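PDB 6B9V: beta-lactamase-like protein from Koribacter versatilis, which cleaves reactive FAD photoproducts as a metal-dependent diphosphatase of the PhnP family, with a metallo-beta-lactamase type of fold. Local coordinates for the interface of chains A and B. Coordinates in Å, arbitrary orientation; residue numbers count along the deposited sequence, not the author numbering. Chains: chain A/B, Beta-lactamase-like protein.

Contact 1: the interface of chains A and B. Residues chain A 68-69, 98; chain B 22-24.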
loop_
_atom_site.group_PDB
_atom_site.type_symbol
_atom_site.label_atom_id
_atom_site.label_comp_id
_atom_site.label_asym_id
_atom_site.label_seq_id
_atom_site.Cartn_x
_atom_site.Cartn_y
_atom_site.Cartn_z
ATOM N N ILE A 68 3.632 14.454 -6.713
ATOM C CA ILE A 68 2.287 14.658 -7.256
ATOM C C ILE A 68 1.419 15.482 -6.302
ATOM O O ILE A 68 1.267 15.138 -5.131
ATOM C CB ILE A 68 1.584 13.324 -7.545
ATOM C CG1 ILE A 68 2.336 12.554 -8.642
ATOM C CG2 ILE A 68 0.113 13.559 -7.940
ATOM C CD1 ILE A 68 1.789 11.152 -8.883
ATOM N N LYS A 69 0.850 16.569 -6.817
ATOM C CA LYS A 69 0.041 17.476 -6.006
ATOM C C LYS A 69 -1.411 17.490 -6.477
ATOM O O LYS A 69 -2.285 18.024 -5.804
ATOM C CB LYS A 69 0.611 18.899 -6.061
ATOM C CG LYS A 69 2.047 19.037 -5.565
ATOM C CD LYS A 69 2.116 19.031 -4.041
ATOM C CE LYS A 69 3.547 19.184 -3.539
ATOM N NZ LYS A 69 3.628 19.109 -2.051
ATOM N N ILE A 98 -7.879 21.000 -3.276
ATOM C CA ILE A 98 -6.857 20.625 -4.245
ATOM C C ILE A 98 -7.411 20.527 -5.663
ATOM O O ILE A 98 -6.776 20.979 -6.618
ATOM C CB ILE A 98 -6.199 19.274 -3.865
ATOM C CG1 ILE A 98 -5.258 19.463 -2.673
ATOM C CG2 ILE A 98 -5.439 18.675 -5.049
ATOM C CD1 ILE A 98 -4.382 18.271 -2.405
ATOM N N GLY B 22 0.388 15.682 -1.308
ATOM C CA GLY B 22 -0.160 16.924 -1.803
ATOM C C GLY B 22 -0.035 18.072 -0.816
ATOM O O GLY B 22 -0.316 19.201 -1.180
ATOM N N CYS B 23 0.371 17.785 0.423
ATOM C CA CYS B 23 0.438 18.814 1.472
ATOM C C CYS B 23 1.763 19.552 1.480
ATOM O O CYS B 23 2.825 18.931 1.413
ATOM C CB CYS B 23 0.209 18.201 2.861
ATOM S SG CYS B 23 0.132 19.477 4.166
ATOM N N ASP B 24 1.698 20.874 1.620
ATOM C CA ASP B 24 2.896 21.696 1.620
ATOM C C ASP B 24 3.351 22.146 3.006
ATOM O O ASP B 24 4.277 22.946 3.098
ATOM C CB ASP B 24 2.681 22.943 0.760
ATOM C CG ASP B 24 2.486 22.615 -0.701
ATOM O OD1 ASP B 24 3.159 21.686 -1.203
ATOM O OD2 ASP B 24 1.652 23.284 -1.342
HETATM O O HOH W 1 2.634 14.426 -2.910
HETATM O O HOH W 2 3.497 16.402 -1.820
#
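A:Lys69 reaches over the backbone of B:Gly22 to pair with B:Asp24. Its chain bends about CB-CG (chi2 -78°) and then runs straight to the ammonium, which lays the aliphatic part along the glycine: CD of A:Lys69 lies 3.8 Å from CA of B:Gly22. At the tip, NZ of A:Lys69 donates a hydrogen bond, also a salt bridge, to the carboxylate oxygen OD1 of B:Asp24 at 2.8 Å, meeting that oxygen nearly head-on from beyond its C-O bond. This is the firm part of the contact. A:Ile98 adds little, its CD1 staying 4.3 Å from the carbonyl O of B:Gly22.

The other side is wet. The amide N of B:Gly22 shares its one N-H between two waters. Water 1 lies 3.0 Å from N of B:Gly22. It passes the link on to the carbonyl O of A:Ile68, 2.7 Å from water 1. Water 2 sits 2.7 Å from NZ of A:Lys69. The ammonium is thus held by both carboxylate and solvent.

On chain A the contact uses the loop between helix 59-66 and strand 73-75, plus helix 96-99. On chain B it uses the loop where B:Cys23 serves as a zinc ligand, so the zinc site, probably structural, may steady the flanking B:Gly22 and B:Asp24.

Contact 2: the interface of chains A and B. Residues chain A 16-17, 19, 21, 37-39; chain B 60, 89.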
loop_
_atom_site.group_PDB
_atom_site.type_symbol
_atom_site.label_atom_id
_atom_site.label_comp_id
_atom_site.label_asym_id
_atom_site.label_seq_id
_atom_site.Cartn_x
_atom_site.Cartn_y
_atom_site.Cartn_z
ATOM N N MET A 16 3.648 -8.801 -6.400
ATOM C CA MET A 16 4.268 -8.779 -5.091
ATOM C C MET A 16 5.541 -7.895 -5.036
ATOM O O MET A 16 6.203 -7.823 -4.035
ATOM C CB MET A 16 4.557 -10.199 -4.619
ATOM C CG MET A 16 3.345 -10.983 -4.153
ATOM S SD MET A 16 2.257 -10.268 -2.807
ATOM C CE MET A 16 3.306 -9.608 -1.437
ATOM N N GLY A 17 5.810 -7.230 -6.148
ATOM C CA GLY A 17 6.933 -6.311 -6.221
ATOM C C GLY A 17 8.263 -7.039 -6.313
ATOM O O GLY A 17 8.291 -8.270 -6.308
ATOM N N PRO A 19 11.958 -6.494 -4.182
ATOM C CA PRO A 19 12.010 -7.911 -3.797
ATOM C C PRO A 19 10.662 -8.478 -3.380
ATOM O O PRO A 19 9.734 -7.733 -3.103
ATOM C CB PRO A 19 12.948 -7.924 -2.579
ATOM C CG PRO A 19 13.504 -6.556 -2.469
ATOM C CD PRO A 19 12.600 -5.629 -3.180
ATOM N N ILE A 21 8.786 -10.368 -0.399
ATOM C CA ILE A 21 8.966 -10.561 1.042
ATOM C C ILE A 21 9.411 -11.983 1.368
ATOM O O ILE A 21 8.823 -12.941 0.870
ATOM C CB ILE A 21 7.666 -10.274 1.834
ATOM C CG1 ILE A 21 7.149 -8.871 1.542
ATOM C CG2 ILE A 21 7.935 -10.388 3.330
ATOM C CD1 ILE A 21 5.903 -8.516 2.350
ATOM N N ARG A 37 11.574 -2.673 -7.276
ATOM C CA ARG A 37 10.439 -2.385 -8.142
ATOM C C ARG A 37 9.114 -2.351 -7.375
ATOM O O ARG A 37 8.704 -3.356 -6.800
ATOM C CB ARG A 37 10.358 -3.437 -9.258
ATOM C CG ARG A 37 11.669 -3.687 -10.026
ATOM C CD ARG A 37 11.355 -4.612 -11.234
ATOM N NE ARG A 37 12.555 -4.991 -11.969
ATOM C CZ ARG A 37 13.113 -4.274 -12.946
ATOM N NH1 ARG A 37 12.601 -3.106 -13.313
ATOM N NH2 ARG A 37 14.199 -4.728 -13.557
ATOM N N LEU A 38 8.444 -1.198 -7.374
ATOM C CA LEU A 38 7.091 -1.117 -6.809
ATOM C C LEU A 38 6.055 -1.655 -7.800
ATOM O O LEU A 38 6.391 -1.993 -8.945
ATOM C CB LEU A 38 6.751 0.326 -6.428
ATOM C CG LEU A 38 7.760 0.978 -5.483
ATOM C CD1 LEU A 38 7.344 2.416 -5.130
ATOM C CD2 LEU A 38 7.911 0.131 -4.210
ATOM N N ARG A 39 4.804 -1.770 -7.375
ATOM C CA ARG A 39 3.778 -2.342 -8.205
ATOM C C ARG A 39 3.482 -1.492 -9.471
ATOM O O ARG A 39 3.791 -0.341 -9.484
ATOM C CB ARG A 39 2.505 -2.662 -7.396
ATOM C CG ARG A 39 2.491 -4.045 -6.741
ATOM C CD ARG A 39 3.657 -4.322 -5.838
ATOM N NE ARG A 39 3.543 -3.686 -4.542
ATOM C CZ ARG A 39 2.939 -4.194 -3.496
ATOM N NH1 ARG A 39 2.373 -5.387 -3.535
ATOM N NH2 ARG A 39 2.866 -3.511 -2.412
ATOM N N ARG B 60 4.094 -4.359 3.185
ATOM C CA ARG B 60 5.248 -4.863 2.420
ATOM C C ARG B 60 6.548 -4.110 2.775
ATOM O O ARG B 60 7.593 -4.727 3.071
ATOM C CB ARG B 60 4.990 -4.783 0.902
ATOM C CG ARG B 60 6.177 -5.321 0.080
ATOM C CD ARG B 60 5.894 -5.346 -1.447
ATOM N NE ARG B 60 7.122 -5.605 -2.213
ATOM C CZ ARG B 60 7.973 -4.661 -2.602
ATOM N NH1 ARG B 60 7.734 -3.401 -2.290
ATOM N NH2 ARG B 60 9.075 -4.976 -3.281
ATOM N N ASP B 89 -0.578 -8.303 0.932
ATOM C CA ASP B 89 0.879 -8.432 0.860
ATOM C C ASP B 89 1.472 -9.392 1.891
ATOM O O ASP B 89 2.663 -9.700 1.860
ATOM C CB ASP B 89 1.518 -7.057 1.001
ATOM C CG ASP B 89 1.488 -6.288 -0.300
ATOM O OD1 ASP B 89 1.483 -6.943 -1.358
ATOM O OD2 ASP B 89 1.452 -5.055 -0.280
#
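The loop backbone of A:Pro19, which follows a cis peptide bond and is extended beyond it (psi 165°), joins that of A:Met16 in turning carbonyls toward B:Arg60. In this arginine, CG anti to the backbone N (chi1 -179°) and an extended chain carry the guanidinium into the chain A loop. Its NH2 donates to the carbonyl O of A:Pro19 at 2.8 Å; the oxygen lies a little out of the guanidinium plane, while NH2 comes in the carbonyl plane, on a lone pair. NE of the same B:Arg60 makes a weak bond to the O of the poorly ordered A:Met16 at 3.0 Å.

Beside this arginine, A:Arg39 and B:Asp89 meet tip to tip. NH1 of A:Arg39 donates to OD1 of B:Asp89 at 2.8 Å, a hydrogen bond and salt bridge, and NH2 of A:Arg39 donates to OD2 of B:Asp89 at 3.0 Å, an end-on double grip on the syn side of each oxygen. The flat groups are twisted 32° apart: both oxygens stay close to the guanidinium plane, but the donors sit out of the carboxylate plane. CD of B:Arg60 lies over one face of the A:Arg39 guanidinium, near its rim; the carboxylate may ease the closeness of two like charges. CD1 of A:Ile21 packs 3.7 Å from CA of B:Arg60.

Chain A contributes the long loop after strand 11-11 and the stretch leading into strand 41-46; chain B contributes helices 59-66 and 87-90.

Contact 3: the interface of chains A and B. Residues chain A 59-60, 63-64, 89, 92-93; chain B 16, 20-22.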
loop_
_atom_site.group_PDB
_atom_site.type_symbol
_atom_site.label_atom_id
_atom_site.label_comp_id
_atom_site.label_asym_id
_atom_site.label_seq_id
_atom_site.Cartn_x
_atom_site.Cartn_y
_atom_site.Cartn_z
ATOM N N PHE A 59 0.725 3.396 -4.207
ATOM C CA PHE A 59 0.445 4.725 -4.741
ATOM C C PHE A 59 0.920 5.866 -3.835
ATOM O O PHE A 59 1.479 6.835 -4.328
ATOM C CB PHE A 59 -1.043 4.915 -5.040
ATOM C CG PHE A 59 -1.367 6.327 -5.455
ATOM C CD1 PHE A 59 -0.986 6.797 -6.705
ATOM C CD2 PHE A 59 -1.977 7.199 -4.571
ATOM C CE1 PHE A 59 -1.234 8.106 -7.077
ATOM C CE2 PHE A 59 -2.226 8.529 -4.939
ATOM C CZ PHE A 59 -1.860 8.974 -6.189
ATOM N N ARG A 60 0.713 5.779 -2.524
ATOM C CA ARG A 60 1.195 6.881 -1.669
ATOM C C ARG A 60 2.702 7.140 -1.883
ATOM O O ARG A 60 3.121 8.282 -2.137
ATOM C CB ARG A 60 0.920 6.601 -0.179
ATOM C CG ARG A 60 1.533 7.678 0.740
ATOM C CD ARG A 60 1.101 7.474 2.197
ATOM N NE ARG A 60 1.798 8.400 3.095
ATOM C CZ ARG A 60 3.012 8.207 3.594
ATOM N NH1 ARG A 60 3.692 7.102 3.307
ATOM N NH2 ARG A 60 3.551 9.136 4.382
ATOM N N ALA A 63 3.443 8.616 -5.401
ATOM C CA ALA A 63 3.056 10.017 -5.476
ATOM C C ALA A 63 4.040 10.916 -4.723
ATOM O O ALA A 63 4.431 11.969 -5.217
ATOM C CB ALA A 63 1.632 10.208 -4.924
ATOM N N LEU A 64 4.440 10.505 -3.527
ATOM C CA LEU A 64 5.371 11.311 -2.737
ATOM C C LEU A 64 6.705 11.418 -3.447
ATOM O O LEU A 64 7.291 12.493 -3.531
ATOM C CB LEU A 64 5.563 10.706 -1.337
ATOM C CG LEU A 64 4.359 10.804 -0.411
ATOM C CD1 LEU A 64 4.629 9.997 0.858
ATOM C CD2 LEU A 64 4.078 12.291 -0.074
ATOM N N ASP A 89 -5.547 5.629 -1.009
ATOM C CA ASP A 89 -4.533 6.656 -0.788
ATOM C C ASP A 89 -4.651 7.806 -1.766
ATOM O O ASP A 89 -3.957 8.808 -1.618
ATOM C CB ASP A 89 -3.136 6.039 -0.842
ATOM C CG ASP A 89 -2.728 5.459 0.509
ATOM O OD1 ASP A 89 -3.045 6.105 1.533
ATOM O OD2 ASP A 89 -2.116 4.382 0.558
ATOM N N PRO A 92 -6.632 12.067 -0.183
ATOM C CA PRO A 92 -6.271 13.458 0.145
ATOM C C PRO A 92 -6.077 14.374 -1.074
ATOM O O PRO A 92 -6.004 15.593 -0.907
ATOM C CB PRO A 92 -4.940 13.315 0.905
ATOM C CG PRO A 92 -4.845 11.866 1.274
ATOM C CD PRO A 92 -5.555 11.132 0.185
ATOM N N LEU A 93 -5.978 13.810 -2.274
ATOM C CA LEU A 93 -5.900 14.640 -3.472
ATOM C C LEU A 93 -7.278 14.938 -4.058
ATOM O O LEU A 93 -7.395 15.688 -5.033
ATOM C CB LEU A 93 -5.030 13.969 -4.548
ATOM C CG LEU A 93 -3.553 13.818 -4.175
ATOM C CD1 LEU A 93 -2.785 13.118 -5.296
ATOM C CD2 LEU A 93 -2.922 15.171 -3.824
ATOM N N MET B 16 -3.414 8.509 6.766
ATOM C CA MET B 16 -2.797 8.853 5.483
ATOM C C MET B 16 -1.276 9.040 5.609
ATOM O O MET B 16 -0.617 9.505 4.681
ATOM C CB MET B 16 -3.463 10.097 4.896
ATOM C CG MET B 16 -4.903 9.836 4.413
ATOM S SD MET B 16 -5.004 8.687 2.998
ATOM C CE MET B 16 -6.279 7.544 3.528
ATOM N N THR B 20 1.475 13.730 4.260
ATOM C CA THR B 20 0.219 13.495 3.540
ATOM C C THR B 20 0.450 13.964 2.117
ATOM O O THR B 20 0.963 15.060 1.907
ATOM C CB THR B 20 -0.974 14.271 4.157
ATOM O OG1 THR B 20 -1.329 13.693 5.416
ATOM C CG2 THR B 20 -2.186 14.225 3.237
ATOM N N ILE B 21 0.095 13.142 1.139
ATOM C CA ILE B 21 0.340 13.521 -0.242
ATOM C C ILE B 21 -0.334 14.842 -0.574
ATOM O O ILE B 21 -1.446 15.113 -0.128
ATOM C CB ILE B 21 -0.135 12.444 -1.219
ATOM C CG1 ILE B 21 -1.621 12.154 -1.033
ATOM C CG2 ILE B 21 0.678 11.173 -1.030
ATOM C CD1 ILE B 21 -2.138 11.191 -2.087
ATOM N N GLY B 22 0.388 15.682 -1.308
ATOM C CA GLY B 22 -0.160 16.924 -1.803
ATOM C C GLY B 22 -0.035 18.072 -0.816
ATOM O O GLY B 22 -0.316 19.201 -1.180
#
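NE of A:Arg60 points at the carbonyl O of B:Met16 from 3.1 Å, a weak, bent hydrogen bond (129° at the hydrogen) and the twin of one on the opposite side of the two-fold. CD1 of A:Leu64, a neighbour in the same helix, sits over the centre of the A:Arg60 guanidinium and probably helps to set its plane.

Most of the rest is apolar, and much of it gathers around B:Ile21. Its CG1 takes the crowded position between backbone N and carbonyl carbon (chi1 58°), unlike the same residue of chain A, and the two branches part. CG2 of B:Ile21 faces helix 59-66, packing 3.7 Å from CD2 of A:Leu64 and touching CB of A:Ala63. CD1 of B:Ile21 lies between CG of A:Leu93 (3.6 Å) and the start of the same helix, at CE2 of A:Phe59 (3.9 Å); its very close approach to the backbone O of A:Asp89 is doubtful.

A:Pro92 packs against the B:Met16 and B:Thr20 side. CG of A:Pro92 lies 3.6 Å from the sulphur SD of B:Met16, whose doubly bent chain crosses the proline at a slant and passes alongside the A:Asp89 carboxylate. CB of A:Pro92 lies 3.7 Å from the methyl CG2 of B:Thr20. CD2 of A:Leu93 caps the end at CA of B:Gly22.

B:Ile21 therefore acts as a plug between helix 59-66 and the 3-10 helix 91-93, supplying a greasy anchor for the pairing of the two chains.

Contact 3 lies about 8 Å from contact 1 and about 19 Å from contact 2, while contacts 1 and 2 are about 25 Å apart, all measured between the centres of their C-alpha atoms. B:Gly22 belongs to both contacts 1 and 3, which form one continuous strip. Contact 2 shares residues 16, 21, 60 and 89 with contact 3, the chains exchanged: the loop around residues 16-21 meets helices 59-66 and 87-90 each time. The two-fold thus repeats one loop-to-helix fit, with side chains that differ in detail. Such reciprocity suits a dimer, though the structure alone does not show that it forms in solution.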